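Local coordinates for protein chymotrypsin (PDB 2EA3) that probably cleaves peptide bonds as a serine endopeptidase of the S1 (chymotrypsin-like) family, this chain being the protease domain of a longer secreted precursor, at residues 3-17 and 27-41. Sequence-based numbering, arbitrary orientation.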
loop_
_atom_site.group_PDB
_atom_site.type_symbol
_atom_site.label_atom_id
_atom_site.label_comp_id
_atom_site.label_asym_id
_atom_site.label_seq_id
_atom_site.Cartn_x
_atom_site.Cartn_y
_atom_site.Cartn_z
ATOM N N VAL A 3 1.370 9.580 -10.476
ATOM C CA VAL A 3 1.334 8.474 -9.518
ATOM C C VAL A 3 0.743 9.004 -8.231
ATOM O O VAL A 3 1.299 9.908 -7.610
ATOM C CB VAL A 3 2.743 7.878 -9.270
ATOM C CG1 VAL A 3 2.771 6.960 -8.003
ATOM C CG2 VAL A 3 3.195 7.119 -10.514
ATOM N N ILE A 4 -0.407 8.443 -7.874
ATOM C CA ILE A 4 -1.198 8.853 -6.720
ATOM C C ILE A 4 -1.500 7.581 -5.916
ATOM O O ILE A 4 -1.837 6.543 -6.488
ATOM C CB ILE A 4 -2.509 9.514 -7.194
ATOM C CG1 ILE A 4 -2.206 10.800 -7.984
ATOM C CG2 ILE A 4 -3.441 9.819 -6.019
ATOM C CD1 ILE A 4 -3.327 11.187 -8.953
ATOM N N GLY A 5 -1.342 7.653 -4.598
ATOM C CA GLY A 5 -1.673 6.520 -3.719
ATOM C C GLY A 5 -3.101 6.015 -3.920
ATOM O O GLY A 5 -4.041 6.804 -4.078
ATOM N N GLY A 6 -3.259 4.695 -3.945
ATOM C CA GLY A 6 -4.587 4.077 -4.002
ATOM C C GLY A 6 -5.058 3.762 -5.404
ATOM O O GLY A 6 -6.048 3.043 -5.574
ATOM N N ASN A 7 -4.369 4.316 -6.400
ATOM C CA ASN A 7 -4.712 4.043 -7.807
ATOM C C ASN A 7 -4.222 2.668 -8.273
ATOM O O ASN A 7 -3.208 2.162 -7.795
ATOM C CB ASN A 7 -4.169 5.136 -8.727
ATOM C CG ASN A 7 -5.029 6.390 -8.713
ATOM O OD1 ASN A 7 -4.719 7.382 -9.394
ATOM N ND2 ASN A 7 -6.110 6.359 -7.944
ATOM N N ALA A 8 -4.932 2.091 -9.225
ATOM C CA ALA A 8 -4.525 0.812 -9.807
ATOM C C ALA A 8 -3.246 0.990 -10.616
ATOM O O ALA A 8 -3.003 2.057 -11.190
ATOM C CB ALA A 8 -5.640 0.295 -10.717
ATOM N N TYR A 9 -2.426 -0.052 -10.678
ATOM C CA TYR A 9 -1.408 -0.135 -11.721
ATOM C C TYR A 9 -1.504 -1.547 -12.253
ATOM O O TYR A 9 -2.182 -2.384 -11.668
ATOM C CB TYR A 9 -0.007 0.199 -11.194
ATOM C CG TYR A 9 0.521 -0.746 -10.128
ATOM C CD1 TYR A 9 1.441 -1.752 -10.464
ATOM C CD2 TYR A 9 0.121 -0.628 -8.791
ATOM C CE1 TYR A 9 1.947 -2.621 -9.484
ATOM C CE2 TYR A 9 0.609 -1.502 -7.819
ATOM C CZ TYR A 9 1.531 -2.488 -8.175
ATOM O OH TYR A 9 2.034 -3.353 -7.218
ATOM N N THR A 10 -0.864 -1.826 -13.378
ATOM C CA THR A 10 -0.989 -3.169 -13.911
ATOM C C THR A 10 0.362 -3.859 -13.963
ATOM O O THR A 10 1.411 -3.201 -14.104
ATOM C CB THR A 10 -1.615 -3.187 -15.301
ATOM O OG1 THR A 10 -0.827 -2.360 -16.154
ATOM C CG2 THR A 10 -3.080 -2.676 -15.249
ATOM N N ILE A 11 0.325 -5.177 -13.829
ATOM C CA ILE A 11 1.533 -6.002 -13.989
ATOM C C ILE A 11 1.194 -7.114 -14.970
ATOM O O ILE A 11 0.304 -7.913 -14.697
ATOM C CB ILE A 11 2.006 -6.638 -12.659
ATOM C CG1 ILE A 11 2.180 -5.585 -11.572
ATOM C CG2 ILE A 11 3.340 -7.379 -12.877
ATOM C CD1 ILE A 11 2.106 -6.142 -10.186
ATOM N N GLY A 12 1.901 -7.160 -16.099
ATOM C CA GLY A 12 1.544 -8.080 -17.183
ATOM C C GLY A 12 0.076 -7.950 -17.576
ATOM O O GLY A 12 -0.594 -8.946 -17.858
ATOM N N GLY A 13 -0.439 -6.726 -17.556
ATOM C CA GLY A 13 -1.827 -6.477 -17.963
ATOM C C GLY A 13 -2.891 -6.671 -16.898
ATOM O O GLY A 13 -4.058 -6.300 -17.094
ATOM N N ARG A 14 -2.503 -7.224 -15.755
ATOM C CA ARG A 14 -3.463 -7.555 -14.708
ATOM C C ARG A 14 -3.455 -6.469 -13.641
ATOM O O ARG A 14 -2.391 -6.070 -13.175
ATOM C CB ARG A 14 -3.102 -8.907 -14.085
ATOM C CG ARG A 14 -4.000 -9.346 -12.947
ATOM C CD ARG A 14 -5.378 -9.837 -13.398
ATOM N NE ARG A 14 -6.130 -10.327 -12.247
ATOM C CZ ARG A 14 -6.805 -9.544 -11.410
ATOM N NH1 ARG A 14 -7.446 -10.070 -10.370
ATOM N NH2 ARG A 14 -6.850 -8.237 -11.615
ATOM N N SER A 15 -4.644 -6.025 -13.232
ATOM C CA SER A 15 -4.745 -4.937 -12.269
ATOM C C SER A 15 -4.779 -5.621 -10.908
ATOM O O SER A 15 -5.843 -5.745 -10.293
ATOM C CB SER A 15 -6.026 -4.119 -12.567
ATOM O OG SER A 15 -5.959 -2.800 -12.049
ATOM N N ARG A 16 -3.625 -6.129 -10.480
ATOM C CA ARG A 16 -3.533 -7.000 -9.288
ATOM C C ARG A 16 -3.500 -6.180 -8.005
ATOM O O ARG A 16 -3.911 -6.656 -6.948
ATOM C CB ARG A 16 -2.236 -7.836 -9.297
ATOM C CG ARG A 16 -1.900 -8.546 -10.581
ATOM C CD ARG A 16 -1.433 -9.973 -10.315
ATOM N NE ARG A 16 -0.024 -10.038 -9.932
ATOM C CZ ARG A 16 0.982 -10.227 -10.785
ATOM N NH1 ARG A 16 2.229 -10.280 -10.330
ATOM N NH2 ARG A 16 0.749 -10.370 -12.091
ATOM N N CYS A 17 -2.961 -4.966 -8.107
ATOM C CA CYS A 17 -2.615 -4.181 -6.922
ATOM C C CYS A 17 -2.803 -2.681 -7.117
ATOM O O CYS A 17 -3.032 -2.189 -8.235
ATOM C CB CYS A 17 -1.167 -4.458 -6.509
ATOM S SG CYS A 17 -0.918 -6.114 -5.822
ATOM N N PHE A 27 7.583 4.161 -6.335
ATOM C CA PHE A 27 6.511 3.973 -5.350
ATOM C C PHE A 27 6.654 2.647 -4.628
ATOM O O PHE A 27 7.317 1.716 -5.102
ATOM C CB PHE A 27 5.103 4.154 -5.969
ATOM C CG PHE A 27 4.681 3.040 -6.902
ATOM C CD1 PHE A 27 4.912 3.152 -8.277
ATOM C CD2 PHE A 27 4.050 1.882 -6.420
ATOM C CE1 PHE A 27 4.526 2.136 -9.158
ATOM C CE2 PHE A 27 3.664 0.866 -7.291
ATOM C CZ PHE A 27 3.905 1.004 -8.675
ATOM N N ILE A 28 6.066 2.578 -3.443
ATOM C CA ILE A 28 6.071 1.360 -2.674
ATOM C C ILE A 28 4.681 0.740 -2.687
ATOM O O ILE A 28 3.669 1.444 -2.867
ATOM C CB ILE A 28 6.592 1.590 -1.232
ATOM C CG1 ILE A 28 5.772 2.668 -0.513
ATOM C CG2 ILE A 28 8.094 1.921 -1.260
ATOM C CD1 ILE A 28 6.128 2.768 0.985
ATOM N N THR A 29 4.636 -0.579 -2.515
ATOM C CA THR A 29 3.412 -1.359 -2.729
ATOM C C THR A 29 3.645 -2.680 -1.986
ATOM O O THR A 29 4.646 -2.775 -1.264
ATOM C CB THR A 29 3.097 -1.516 -4.257
ATOM O OG1 THR A 29 1.805 -2.132 -4.461
ATOM C CG2 THR A 29 4.212 -2.338 -4.993
ATOM N N ALA A 30 2.767 -3.677 -2.164
ATOM C CA ALA A 30 2.894 -4.940 -1.427
ATOM C C ALA A 30 3.821 -5.878 -2.195
ATOM O O ALA A 30 3.784 -5.918 -3.420
ATOM C CB ALA A 30 1.516 -5.617 -1.226
ATOM N N GLY A 31 4.654 -6.621 -1.476
ATOM C CA GLY A 31 5.566 -7.611 -2.095
ATOM C C GLY A 31 4.881 -8.736 -2.835
ATOM O O GLY A 31 5.425 -9.276 -3.796
ATOM N N HIS A 32 3.680 -9.117 -2.398
ATOM C CA HIS A 32 2.963 -10.188 -3.103
ATOM C C HIS A 32 2.454 -9.755 -4.479
ATOM O O HIS A 32 2.004 -10.601 -5.257
ATOM C CB HIS A 32 1.843 -10.809 -2.248
ATOM C CG HIS A 32 0.588 -9.985 -2.174
ATOM N ND1 HIS A 32 0.276 -9.205 -1.084
ATOM C CD2 HIS A 32 -0.457 -9.871 -3.029
ATOM C CE1 HIS A 32 -0.886 -8.613 -1.283
ATOM N NE2 HIS A 32 -1.355 -9.005 -2.456
ATOM N N CYS A 33 2.543 -8.463 -4.791
ATOM C CA CYS A 33 2.115 -7.970 -6.098
ATOM C C CYS A 33 3.012 -8.408 -7.236
ATOM O O CYS A 33 2.535 -8.620 -8.347
ATOM C CB CYS A 33 2.023 -6.451 -6.100
ATOM S SG CYS A 33 0.840 -5.915 -4.864
ATOM N N GLY A 34 4.306 -8.545 -6.972
ATOM C CA GLY A 34 5.200 -9.008 -8.015
ATOM C C GLY A 34 6.608 -9.173 -7.512
ATOM O O GLY A 34 6.936 -8.739 -6.410
ATOM N N ARG A 35 7.447 -9.790 -8.334
ATOM C CA ARG A 35 8.812 -10.053 -7.926
ATOM C C ARG A 35 9.778 -9.098 -8.612
ATOM O O ARG A 35 9.462 -8.508 -9.619
ATOM C CB ARG A 35 9.182 -11.515 -8.201
ATOM C CG ARG A 35 9.373 -11.832 -9.654
ATOM C CD ARG A 35 10.033 -13.208 -9.817
ATOM N NE ARG A 35 9.270 -14.261 -9.150
ATOM C CZ ARG A 35 8.214 -14.885 -9.673
ATOM N NH1 ARG A 35 7.595 -15.828 -8.977
ATOM N NH2 ARG A 35 7.772 -14.574 -10.883
ATOM N N THR A 36 10.960 -8.949 -8.040
ATOM C CA THR A 36 12.003 -8.104 -8.609
ATOM C C THR A 36 12.174 -8.383 -10.098
ATOM O O THR A 36 12.204 -9.551 -10.513
ATOM C CB THR A 36 13.333 -8.326 -7.847
ATOM O OG1 THR A 36 13.165 -7.901 -6.489
ATOM C CG2 THR A 36 14.461 -7.553 -8.472
ATOM N N GLY A 37 12.275 -7.310 -10.886
ATOM C CA GLY A 37 12.371 -7.402 -12.347
ATOM C C GLY A 37 11.053 -7.369 -13.111
ATOM O O GLY A 37 11.057 -7.132 -14.311
ATOM N N ALA A 38 9.919 -7.605 -12.437
ATOM C CA ALA A 38 8.614 -7.536 -13.103
ATOM C C ALA A 38 8.348 -6.099 -13.532
ATOM O O ALA A 38 8.788 -5.155 -12.883
ATOM C CB ALA A 38 7.476 -8.069 -12.191
ATOM N N THR A 39 7.661 -5.930 -14.649
ATOM C CA THR A 39 7.430 -4.593 -15.151
ATOM C C THR A 39 5.971 -4.226 -14.898
ATOM O O THR A 39 5.089 -5.088 -14.902
ATOM C CB THR A 39 7.781 -4.470 -16.646
ATOM O OG1 THR A 39 6.989 -5.389 -17.377
ATOM C CG2 THR A 39 9.248 -4.809 -16.887
ATOM N N THR A 40 5.740 -2.945 -14.659
ATOM C CA THR A 40 4.402 -2.404 -14.469
ATOM C C THR A 40 4.009 -1.459 -15.603
ATOM O O THR A 40 4.868 -0.967 -16.335
ATOM C CB THR A 40 4.323 -1.611 -13.146
ATOM O OG1 THR A 40 5.240 -0.521 -13.193
ATOM C CG2 THR A 40 4.691 -2.514 -11.948
ATOM N N ALA A 41 2.707 -1.204 -15.733
ATOM C CA ALA A 41 2.220 -0.114 -16.578
ATOM C C ALA A 41 1.281 0.755 -15.739
ATOM O O ALA A 41 0.772 0.301 -14.708
ATOM C CB ALA A 41 1.501 -0.657 -17.818
#
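Thr29 OG1 is held twice: it accepts a hydrogen bond from the hydroxyl of Tyr9, OH to OG1 3.0 Å, and is also hydrogen-bonded to the backbone O of Ser18 in the neighbouring strand. The two side chains come from opposite directions, and OG1 lies at the edge of the phenol ring, near its plane. The edge of Phe27 comes over one face of that ring in a T-shaped stack, planes at 65°, with Phe27 CZ 3.9 Å above its centre. The methyl CG2 of Thr40 touches the same ring, 3.7 Å from Tyr9 CD1. With CG between backbone N and carbonyl carbon (chi1 63°), Tyr9 turns its ring inward from strand 8-11 among these groups, where Ile19 and Phe47 also pack on it. Replacing Tyr9 by alanine is likely to leave the Phe27 edge without the ring face it packs on, and Thr29 OG1 without the hydroxyl that donates to it. Backbone bonds Thr10 N to Ala41 O (3.0 Å) and Ala41 N to Thr10 O (2.9 Å) pair strands 8-11 and 39-41 antiparallel, closing the six-stranded N-terminal barrel of the chymotrypsin fold. Beyond the phenol, Cys17 and Cys33 form a disulfide, SG to SG 2.0 Å, with chi3 -93°. Arg16 NH1 adds a weak, bent bond to Cys33 O (2.6 Å), and Ile11 CD1 lies against Cys33 CB at 4.1 Å. Cys33 follows His32, whose backbone N is hydrogen-bonded to Asp56 OD2 and NE2 to Ser137 OG, probably the catalytic triad, so the disulfide covalently ties the histidine loop to strand 14-23 and probably limits its movement.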